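Long-range contacts in beta-mannosidase (Trichoderma harzianum, PDB 4CVU), which probably hydrolyses terminal beta-linked mannose residues from the non-reducing ends of oligosaccharides, as a fungal beta-mannosidase of glycoside hydrolase family 2: residues Glu738-Tyr748 / Phe843-Trp853; Thr772-Pro780 / Glu878-Tyr886. All coordinates share one frame; numbering follows the deposited sequence.

Contact 1. Residues Glu738-Tyr748 / Phe843-Trp853; sequences EHVIASAFWNY and FTHHNHFLPVW. With CD (cadmium ion), chain Y.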
loop_
_atom_site.group_PDB
_atom_site.type_symbol
_atom_site.label_atom_id
_atom_site.label_comp_id
_atom_site.label_asym_id
_atom_site.label_seq_id
_atom_site.Cartn_x
_atom_site.Cartn_y
_atom_site.Cartn_z
ATOM N N GLU A 738 30.840 -19.204 13.533
ATOM C CA GLU A 738 30.923 -20.256 14.541
ATOM C C GLU A 738 32.370 -20.355 15.075
ATOM O O GLU A 738 33.334 -19.948 14.410
ATOM C CB GLU A 738 30.461 -21.604 13.959
ATOM C CG GLU A 738 28.947 -21.723 13.808
ATOM C CD GLU A 738 28.492 -23.143 13.587
ATOM O OE1 GLU A 738 28.785 -23.965 14.455
ATOM O OE2 GLU A 738 27.894 -23.462 12.569
ATOM N N HIS A 739 32.499 -20.882 16.290
ATOM C CA HIS A 739 33.813 -20.957 16.963
ATOM C C HIS A 739 34.859 -21.691 16.146
ATOM O O HIS A 739 35.969 -21.241 16.047
ATOM C CB HIS A 739 33.683 -21.569 18.358
ATOM C CG HIS A 739 32.894 -20.729 19.307
ATOM N ND1 HIS A 739 33.328 -19.500 19.759
ATOM C CD2 HIS A 739 31.686 -20.936 19.881
ATOM C CE1 HIS A 739 32.415 -18.988 20.571
ATOM N NE2 HIS A 739 31.417 -19.842 20.671
ATOM N N VAL A 740 34.478 -22.824 15.553
ATOM C CA VAL A 740 35.367 -23.663 14.752
ATOM C C VAL A 740 34.680 -23.936 13.400
ATOM O O VAL A 740 33.580 -24.479 13.364
ATOM C CB VAL A 740 35.648 -25.000 15.488
ATOM C CG1 VAL A 740 36.738 -25.797 14.803
ATOM C CG2 VAL A 740 36.042 -24.747 16.938
ATOM N N ILE A 741 35.326 -23.528 12.309
ATOM C CA ILE A 741 34.777 -23.649 10.962
ATOM C C ILE A 741 35.793 -24.286 10.028
ATOM O O ILE A 741 37.000 -24.158 10.222
ATOM C CB ILE A 741 34.318 -22.267 10.396
ATOM C CG1 ILE A 741 35.505 -21.283 10.308
ATOM C CG2 ILE A 741 33.210 -21.680 11.275
ATOM C CD1 ILE A 741 35.212 -20.030 9.496
ATOM N N ALA A 742 35.274 -25.005 9.043
ATOM C CA ALA A 742 36.030 -25.516 7.895
ATOM C C ALA A 742 35.629 -24.698 6.688
ATOM O O ALA A 742 34.439 -24.572 6.391
ATOM C CB ALA A 742 35.703 -26.988 7.655
ATOM N N SER A 743 36.605 -24.160 5.981
ATOM C CA SER A 743 36.353 -23.160 4.968
ATOM C C SER A 743 37.004 -23.568 3.654
ATOM O O SER A 743 38.158 -24.004 3.659
ATOM C CB SER A 743 36.901 -21.802 5.425
ATOM O OG SER A 743 36.214 -21.295 6.575
ATOM N N ALA A 744 36.270 -23.407 2.543
ATOM C CA ALA A 744 36.756 -23.789 1.214
ATOM C C ALA A 744 37.198 -22.569 0.445
ATOM O O ALA A 744 36.408 -21.671 0.224
ATOM C CB ALA A 744 35.670 -24.516 0.428
ATOM N N PHE A 745 38.452 -22.568 0.026
ATOM C CA PHE A 745 39.052 -21.471 -0.736
ATOM C C PHE A 745 39.305 -21.952 -2.153
ATOM O O PHE A 745 40.075 -22.906 -2.362
ATOM C CB PHE A 745 40.390 -21.048 -0.118
ATOM C CG PHE A 745 40.254 -20.298 1.176
ATOM C CD1 PHE A 745 40.115 -20.970 2.377
ATOM C CD2 PHE A 745 40.288 -18.923 1.193
ATOM C CE1 PHE A 745 39.997 -20.285 3.579
ATOM C CE2 PHE A 745 40.172 -18.220 2.386
ATOM C CZ PHE A 745 40.028 -18.898 3.582
ATOM N N TRP A 746 38.679 -21.302 -3.123
ATOM C CA TRP A 746 38.804 -21.730 -4.513
ATOM C C TRP A 746 39.546 -20.690 -5.329
ATOM O O TRP A 746 39.049 -19.588 -5.551
ATOM C CB TRP A 746 37.425 -21.990 -5.116
ATOM C CG TRP A 746 37.462 -22.573 -6.535
ATOM C CD1 TRP A 746 38.437 -23.379 -7.087
ATOM C CD2 TRP A 746 36.458 -22.416 -7.541
ATOM N NE1 TRP A 746 38.102 -23.709 -8.374
ATOM C CE2 TRP A 746 36.893 -23.138 -8.680
ATOM C CE3 TRP A 746 35.233 -21.726 -7.596
ATOM C CZ2 TRP A 746 36.141 -23.185 -9.869
ATOM C CZ3 TRP A 746 34.487 -21.772 -8.776
ATOM C CH2 TRP A 746 34.945 -22.495 -9.895
ATOM N N ASN A 747 40.761 -21.023 -5.737
ATOM C CA ASN A 747 41.459 -20.220 -6.711
ATOM C C ASN A 747 40.997 -20.720 -8.071
ATOM O O ASN A 747 41.412 -21.775 -8.512
ATOM C CB ASN A 747 42.970 -20.344 -6.531
ATOM C CG ASN A 747 43.737 -19.393 -7.419
ATOM O OD1 ASN A 747 43.265 -19.021 -8.498
ATOM N ND2 ASN A 747 44.920 -18.977 -6.972
ATOM N N TYR A 748 40.113 -19.975 -8.720
ATOM C CA TYR A 748 39.459 -20.472 -9.931
ATOM C C TYR A 748 40.249 -20.236 -11.211
ATOM O O TYR A 748 39.918 -20.810 -12.234
ATOM C CB TYR A 748 38.025 -19.936 -10.063
ATOM C CG TYR A 748 37.877 -18.428 -9.944
ATOM C CD1 TYR A 748 38.235 -17.588 -10.995
ATOM C CD2 TYR A 748 37.349 -17.845 -8.781
ATOM C CE1 TYR A 748 38.087 -16.210 -10.892
ATOM C CE2 TYR A 748 37.189 -16.476 -8.670
ATOM C CZ TYR A 748 37.571 -15.660 -9.715
ATOM O OH TYR A 748 37.421 -14.310 -9.616
ATOM N N PHE A 843 31.730 -28.947 19.043
ATOM C CA PHE A 843 31.567 -27.928 18.003
ATOM C C PHE A 843 31.358 -28.579 16.626
ATOM O O PHE A 843 32.132 -29.453 16.224
ATOM C CB PHE A 843 32.811 -27.038 17.958
ATOM C CG PHE A 843 33.105 -26.346 19.249
ATOM C CD1 PHE A 843 32.338 -25.265 19.661
ATOM C CD2 PHE A 843 34.143 -26.771 20.057
ATOM C CE1 PHE A 843 32.592 -24.614 20.858
ATOM C CE2 PHE A 843 34.409 -26.129 21.259
ATOM C CZ PHE A 843 33.629 -25.048 21.662
ATOM N N THR A 844 30.312 -28.181 15.913
ATOM C CA THR A 844 30.049 -28.703 14.572
ATOM C C THR A 844 29.750 -27.568 13.579
ATOM O O THR A 844 29.074 -26.608 13.900
ATOM C CB THR A 844 28.833 -29.624 14.573
ATOM O OG1 THR A 844 27.764 -28.899 15.150
ATOM C CG2 THR A 844 29.066 -30.787 15.408
ATOM N N HIS A 845 30.262 -27.713 12.377
ATOM C CA HIS A 845 30.109 -26.726 11.323
ATOM C C HIS A 845 29.783 -27.457 10.020
ATOM O O HIS A 845 30.453 -28.403 9.689
ATOM C CB HIS A 845 31.428 -25.966 11.149
ATOM C CG HIS A 845 31.382 -24.903 10.122
ATOM N ND1 HIS A 845 32.220 -24.877 9.037
ATOM C CD2 HIS A 845 30.583 -23.817 10.013
ATOM C CE1 HIS A 845 31.947 -23.815 8.312
ATOM N NE2 HIS A 845 30.965 -23.152 8.890
ATOM N N HIS A 846 28.769 -26.987 9.308
ATOM C CA HIS A 846 28.344 -27.499 8.010
ATOM C C HIS A 846 28.697 -26.492 6.922
ATOM O O HIS A 846 28.625 -25.309 7.122
ATOM C CB HIS A 846 26.851 -27.807 8.007
ATOM C CG HIS A 846 26.465 -28.801 9.044
ATOM N ND1 HIS A 846 26.316 -28.467 10.375
ATOM C CD2 HIS A 846 26.289 -30.145 8.975
ATOM C CE1 HIS A 846 26.031 -29.555 11.072
ATOM N NE2 HIS A 846 26.016 -30.586 10.246
ATOM N N ASN A 847 29.101 -26.991 5.782
ATOM C CA ASN A 847 29.531 -26.152 4.682
ATOM C C ASN A 847 29.486 -26.982 3.396
ATOM O O ASN A 847 29.182 -28.193 3.438
ATOM C CB ASN A 847 30.942 -25.631 4.950
ATOM C CG ASN A 847 31.284 -24.395 4.144
ATOM O OD1 ASN A 847 30.548 -23.979 3.239
ATOM N ND2 ASN A 847 32.396 -23.786 4.488
ATOM N N HIS A 848 29.737 -26.342 2.260
ATOM C CA HIS A 848 29.824 -27.035 0.985
ATOM C C HIS A 848 30.781 -26.346 0.013
ATOM O O HIS A 848 31.086 -25.161 0.162
ATOM C CB HIS A 848 28.437 -27.131 0.348
ATOM C CG HIS A 848 28.055 -25.923 -0.443
ATOM N ND1 HIS A 848 27.953 -24.676 0.115
ATOM C CD2 HIS A 848 27.808 -25.759 -1.759
ATOM C CE1 HIS A 848 27.635 -23.793 -0.814
ATOM N NE2 HIS A 848 27.525 -24.431 -1.960
ATOM N N PHE A 849 31.221 -27.081 -1.005
ATOM C CA PHE A 849 31.997 -26.508 -2.089
ATOM C C PHE A 849 31.458 -26.957 -3.443
ATOM O O PHE A 849 31.366 -28.162 -3.732
ATOM C CB PHE A 849 33.464 -26.880 -2.014
ATOM C CG PHE A 849 34.239 -26.469 -3.232
ATOM C CD1 PHE A 849 34.402 -25.119 -3.544
ATOM C CD2 PHE A 849 34.796 -27.407 -4.074
ATOM C CE1 PHE A 849 35.123 -24.721 -4.678
ATOM C CE2 PHE A 849 35.517 -27.020 -5.204
ATOM C CZ PHE A 849 35.677 -25.675 -5.512
ATOM N N LEU A 850 31.122 -25.982 -4.265
ATOM C CA LEU A 850 30.631 -26.214 -5.590
ATOM C C LEU A 850 31.734 -25.811 -6.569
ATOM O O LEU A 850 32.161 -24.666 -6.566
ATOM C CB LEU A 850 29.391 -25.376 -5.795
ATOM C CG LEU A 850 28.438 -25.807 -6.893
ATOM C CD1 LEU A 850 27.665 -27.062 -6.489
ATOM C CD2 LEU A 850 27.486 -24.667 -7.206
ATOM N N PRO A 851 32.206 -26.752 -7.400
ATOM C CA PRO A 851 33.329 -26.528 -8.330
ATOM C C PRO A 851 32.974 -25.732 -9.589
ATOM O O PRO A 851 33.822 -25.516 -10.447
ATOM C CB PRO A 851 33.750 -27.937 -8.709
ATOM C CG PRO A 851 32.482 -28.718 -8.624
ATOM C CD PRO A 851 31.691 -28.129 -7.496
ATOM N N VAL A 852 31.729 -25.282 -9.676
ATOM C CA VAL A 852 31.331 -24.277 -10.663
ATOM C C VAL A 852 30.511 -23.196 -9.956
ATOM O O VAL A 852 30.188 -23.342 -8.788
ATOM C CB VAL A 852 30.496 -24.902 -11.804
ATOM C CG1 VAL A 852 31.343 -25.882 -12.613
ATOM C CG2 VAL A 852 29.251 -25.578 -11.246
ATOM N N TRP A 853 30.166 -22.128 -10.675
ATOM C CA TRP A 853 29.325 -21.071 -10.109
ATOM C C TRP A 853 27.911 -21.616 -9.986
ATOM O O TRP A 853 27.525 -22.525 -10.724
ATOM C CB TRP A 853 29.357 -19.796 -10.955
ATOM C CG TRP A 853 30.749 -19.282 -11.100
ATOM C CD1 TRP A 853 31.466 -19.195 -12.245
ATOM C CD2 TRP A 853 31.619 -18.838 -10.042
ATOM N NE1 TRP A 853 32.727 -18.700 -11.975
ATOM C CE2 TRP A 853 32.843 -18.473 -10.634
ATOM C CE3 TRP A 853 31.468 -18.688 -8.660
ATOM C CZ2 TRP A 853 33.930 -17.992 -9.886
ATOM C CZ3 TRP A 853 32.547 -18.209 -7.911
ATOM C CH2 TRP A 853 33.762 -17.871 -8.529
HETATM CD CD CD Y . 26.144 -24.328 1.876
HETATM O O HOH W 1 27.223 -24.985 10.752
HETATM O O HOH W 2 29.144 -25.508 17.362
HETATM O O HOH W 3 33.629 -22.080 2.313
HETATM O O HOH W 4 23.847 -23.497 0.564
HETATM O O HOH W 5 25.367 -26.170 3.818
#
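Trp-746 and Phe-849 meet at about a right angle: the edge of the Phe-849 ring points at the five-membered ring of the indole, centroids 5.1 Å apart and planes at 77°. CB of Tyr-748 covers the opposite indole face, so Trp-746 is clamped from both sides. With CG anti to the backbone N (chi1 -174°), the indole extends toward segment 843-853 and turns the edge of its six-membered ring to the face of Trp-853, CZ3 lying 4.0 Å from CH2 of Trp-853. Trp-853 in turn presents its own edge to the Tyr-748 face in an offset edge-to-face pair, and a chain of four aromatic rings closes this end.

Toward the other end polar groups mix with apolar packing, and Val-740 CG2 rests against the Phe-843 ring. The His-845 ring lies flat under Ile-741, whose CB sits 3.6 Å from the ring centroid in a CH-pi contact, while OE2 of Glu-738 approaches the ring edge. In the middle, ND2 of Asn-847 donates to Ala-742 O at 2.9 Å, a nearly straight bond in both the carbonyl and amide planes. OD1 of Asn-847 accepts from Lys-684, and water 3 links ND2 to Ala-744 N, which fixes the amide's rotation. His-848 points away and binds cadmium through ND1 at 2.5 Å.

Strands 740-747 and 843-849 run 25° from parallel with axes 6.4 Å apart. They are outermost strands of separate sheets, joined here by side chains and water, as at the margin of an immunoglobulin-like beta sandwich, consistent with the Mannosidase Ig/CBM-like domain.

Contact 2. Residues Thr772-Pro780 / Glu878-Tyr886; sequences TWVDLKGKP and EATAGVSLY
Leu-776 and Val-883 meet where the type I beta turn Asp-775 to Gly-778 abuts the loop between strands 874-879 and 884-890, the CA atoms of Lys-777 and Gly-882 coming within 4.0 Å. The contact thus joins a turn of the Mannosidase Ig/CBM-like domain to the following Ig-fold domain. One backbone hydrogen bond spans it, from Val-883 N to Leu-776 O at 2.9 Å. A CA-H...O contact from Gly-882 CA to Lys-777 O lies beside it, its angle at hydrogen being 156°.

The turn carries its own bracing. Gly-778 N donates to Asp-775 O, and the Asp-775 carboxylate reaches forward along the turn, where its OD1 accepts from Lys-779 N at 2.9 Å and more weakly from Lys-777 N. One carboxylate oxygen thus ties the first turn residue to the chain within the turn and just beyond it, consistent with a rigid turn.

Val-883 makes the largest single contribution. Its CG2, anti to its own carbonyl carbon, lies 3.6 Å from Asp-775 O and also meets Gly-778 N and the CG2 branch of Val-774, the two valines crossing at a slant. Gly-882 lies close to the turn through its backbone, its CA 3.6 Å from Lys-777 O. Elsewhere, Val-883 touches Val-905 of strand 904-906, while Leu-776 rests on Val-821, so each side is rooted in its own sheet.

At the outer margin Lys-777 bends at chi2 (-55°), bringing NZ within 3.5 Å of Ala-881 O; water 7 donates to that carbonyl oxygen at 3.1 Å and accepts a weak bond from NZ of Lys-777.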
loop_
_atom_site.group_PDB
_atom_site.type_symbol
_atom_site.label_atom_id
_atom_site.label_comp_id
_atom_site.label_asym_id
_atom_site.label_seq_id
_atom_site.Cartn_x
_atom_site.Cartn_y
_atom_site.Cartn_z
ATOM N N THR A 772 32.609 -35.343 1.578
ATOM C CA THR A 772 31.808 -36.248 0.775
ATOM C C THR A 772 31.425 -35.658 -0.580
ATOM O O THR A 772 30.607 -34.748 -0.642
ATOM C CB THR A 772 30.500 -36.613 1.508
ATOM O OG1 THR A 772 30.808 -37.082 2.820
ATOM C CG2 THR A 772 29.708 -37.700 0.736
ATOM N N TRP A 773 31.973 -36.224 -1.656
ATOM C CA TRP A 773 31.655 -35.793 -3.011
ATOM C C TRP A 773 30.476 -36.608 -3.576
ATOM O O TRP A 773 30.558 -37.842 -3.679
ATOM C CB TRP A 773 32.857 -35.964 -3.929
ATOM C CG TRP A 773 33.943 -34.958 -3.791
ATOM C CD1 TRP A 773 35.110 -35.090 -3.086
ATOM C CD2 TRP A 773 34.003 -33.671 -4.422
ATOM N NE1 TRP A 773 35.875 -33.960 -3.219
ATOM C CE2 TRP A 773 35.226 -33.080 -4.047
ATOM C CE3 TRP A 773 33.142 -32.964 -5.267
ATOM C CZ2 TRP A 773 35.605 -31.788 -4.484
ATOM C CZ3 TRP A 773 33.519 -31.678 -5.693
ATOM C CH2 TRP A 773 34.746 -31.121 -5.308
ATOM N N VAL A 774 29.391 -35.914 -3.939
ATOM C CA VAL A 774 28.258 -36.535 -4.619
ATOM C C VAL A 774 27.926 -35.763 -5.893
ATOM O O VAL A 774 28.347 -34.623 -6.045
ATOM C CB VAL A 774 27.027 -36.605 -3.707
ATOM C CG1 VAL A 774 27.357 -37.389 -2.446
ATOM C CG2 VAL A 774 26.530 -35.220 -3.357
ATOM N N ASP A 775 27.175 -36.382 -6.802
ATOM C CA ASP A 775 26.571 -35.651 -7.932
ATOM C C ASP A 775 25.260 -35.020 -7.445
ATOM O O ASP A 775 24.858 -35.247 -6.309
ATOM C CB ASP A 775 26.370 -36.571 -9.167
ATOM C CG ASP A 775 25.374 -37.716 -8.932
ATOM O OD1 ASP A 775 24.529 -37.640 -8.020
ATOM O OD2 ASP A 775 25.431 -38.727 -9.692
ATOM N N LEU A 776 24.587 -34.257 -8.293
ATOM C CA LEU A 776 23.431 -33.433 -7.849
ATOM C C LEU A 776 22.110 -34.216 -7.714
ATOM O O LEU A 776 21.060 -33.659 -7.336
ATOM C CB LEU A 776 23.304 -32.188 -8.724
ATOM C CG LEU A 776 24.630 -31.396 -8.874
ATOM C CD1 LEU A 776 24.506 -30.211 -9.817
ATOM C CD2 LEU A 776 25.152 -30.903 -7.532
ATOM N N LYS A 777 22.188 -35.512 -8.003
ATOM C CA LYS A 777 21.164 -36.480 -7.627
ATOM C C LYS A 777 21.480 -37.130 -6.266
ATOM O O LYS A 777 20.639 -37.799 -5.676
ATOM C CB LYS A 777 21.030 -37.572 -8.717
ATOM C CG LYS A 777 20.264 -37.135 -9.964
ATOM C CD LYS A 777 18.889 -36.597 -9.585
ATOM C CE LYS A 777 17.958 -36.491 -10.757
ATOM N NZ LYS A 777 16.577 -36.264 -10.250
ATOM N N GLY A 778 22.697 -36.939 -5.772
ATOM C CA GLY A 778 23.088 -37.483 -4.469
ATOM C C GLY A 778 23.851 -38.809 -4.492
ATOM O O GLY A 778 24.209 -39.343 -3.438
ATOM N N LYS A 779 24.135 -39.315 -5.683
ATOM C CA LYS A 779 24.927 -40.526 -5.829
ATOM C C LYS A 779 26.413 -40.212 -5.622
ATOM O O LYS A 779 26.942 -39.321 -6.261
ATOM C CB LYS A 779 24.710 -41.114 -7.225
ATOM C CG LYS A 779 25.303 -42.498 -7.408
ATOM C CD LYS A 779 24.974 -43.047 -8.793
ATOM C CE LYS A 779 25.670 -44.377 -9.052
ATOM N NZ LYS A 779 25.308 -45.386 -8.024
ATOM N N PRO A 780 27.104 -40.968 -4.765
ATOM C CA PRO A 780 28.524 -40.666 -4.560
ATOM C C PRO A 780 29.312 -40.669 -5.850
ATOM O O PRO A 780 28.999 -41.429 -6.753
ATOM C CB PRO A 780 29.004 -41.815 -3.657
ATOM C CG PRO A 780 27.782 -42.298 -2.970
ATOM C CD PRO A 780 26.674 -42.134 -3.977
ATOM N N GLU A 878 12.918 -32.397 3.815
ATOM C CA GLU A 878 13.502 -33.566 3.170
ATOM C C GLU A 878 13.626 -33.409 1.663
ATOM O O GLU A 878 12.666 -33.096 1.015
ATOM C CB GLU A 878 12.676 -34.819 3.502
ATOM C CG GLU A 878 13.410 -36.125 3.235
ATOM C CD GLU A 878 12.509 -37.357 3.390
ATOM O OE1 GLU A 878 11.320 -37.214 3.801
ATOM O OE2 GLU A 878 12.994 -38.469 3.087
ATOM N N ALA A 879 14.828 -33.604 1.124
ATOM C CA ALA A 879 15.004 -33.687 -0.311
ATOM C C ALA A 879 14.745 -35.149 -0.740
ATOM O O ALA A 879 15.451 -36.056 -0.303
ATOM C CB ALA A 879 16.401 -33.250 -0.702
ATOM N N THR A 880 13.721 -35.358 -1.563
ATOM C CA THR A 880 13.217 -36.692 -1.918
ATOM C C THR A 880 13.855 -37.267 -3.210
ATOM O O THR A 880 14.049 -38.485 -3.328
ATOM C CB THR A 880 11.669 -36.620 -1.994
ATOM O OG1 THR A 880 11.166 -36.503 -0.653
ATOM C CG2 THR A 880 11.057 -37.814 -2.602
ATOM N N ALA A 881 14.211 -36.409 -4.160
ATOM C CA ALA A 881 14.617 -36.844 -5.502
ATOM C C ALA A 881 16.065 -36.545 -5.857
ATOM O O ALA A 881 16.601 -37.092 -6.815
ATOM C CB ALA A 881 13.712 -36.191 -6.530
ATOM N N GLY A 882 16.694 -35.635 -5.121
ATOM C CA GLY A 882 18.077 -35.285 -5.395
ATOM C C GLY A 882 18.596 -34.232 -4.439
ATOM O O GLY A 882 17.931 -33.886 -3.459
ATOM N N VAL A 883 19.785 -33.728 -4.725
ATOM C CA VAL A 883 20.413 -32.720 -3.881
ATOM C C VAL A 883 19.735 -31.375 -4.062
ATOM O O VAL A 883 19.482 -30.944 -5.187
ATOM C CB VAL A 883 21.901 -32.533 -4.219
ATOM C CG1 VAL A 883 22.485 -31.315 -3.497
ATOM C CG2 VAL A 883 22.665 -33.775 -3.851
ATOM N N SER A 884 19.449 -30.714 -2.946
ATOM C CA SER A 884 18.923 -29.367 -2.980
ATOM C C SER A 884 19.980 -28.385 -2.538
ATOM O O SER A 884 20.535 -28.551 -1.461
ATOM C CB SER A 884 17.718 -29.273 -2.045
ATOM O OG SER A 884 17.531 -27.931 -1.704
ATOM N N LEU A 885 20.252 -27.353 -3.339
ATOM C CA LEU A 885 21.203 -26.310 -2.973
ATOM C C LEU A 885 20.476 -25.059 -2.503
ATOM O O LEU A 885 19.451 -24.698 -3.066
ATOM C CB LEU A 885 22.099 -25.944 -4.176
ATOM C CG LEU A 885 22.910 -27.077 -4.765
ATOM C CD1 LEU A 885 23.787 -26.583 -5.930
ATOM C CD2 LEU A 885 23.756 -27.671 -3.657
ATOM N N TYR A 886 21.016 -24.401 -1.469
ATOM C CA TYR A 886 20.526 -23.134 -0.970
ATOM C C TYR A 886 19.059 -23.341 -0.585
ATOM O O TYR A 886 18.238 -22.572 -1.029
ATOM C CB TYR A 886 20.582 -21.995 -2.000
ATOM C CG TYR A 886 21.999 -21.643 -2.422
ATOM C CD1 TYR A 886 22.758 -20.780 -1.686
ATOM C CD2 TYR A 886 22.543 -22.198 -3.541
ATOM C CE1 TYR A 886 24.094 -20.468 -2.055
ATOM C CE2 TYR A 886 23.872 -21.896 -3.929
ATOM C CZ TYR A 886 24.614 -21.011 -3.178
ATOM O OH TYR A 886 25.966 -20.678 -3.523
HETATM O O HOH W 6 20.027 -31.520 -8.093
HETATM O O HOH W 7 14.755 -38.631 -8.824
#

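Contact 1 is the larger and more buried of the two, with 772 Å² against 277 Å², and none of its touching residues is exposed, whereas contact 2 includes the exposed Lys-777. Both draw on the four-stranded sheet containing strands 765-774 and 841-849: contact 1 sets its edge against another sheet, and contact 2 uses a turn leaving it to reach the next domain. Aromatic rings and an asparagine amide serve the first; backbone groups and a valine dominate the second. Their centres are about 17 Å apart, yet they touch, Phe-849 CD2 lying 3.9 Å from Trp-773 CH2 and Leu-850 packing on Leu-885.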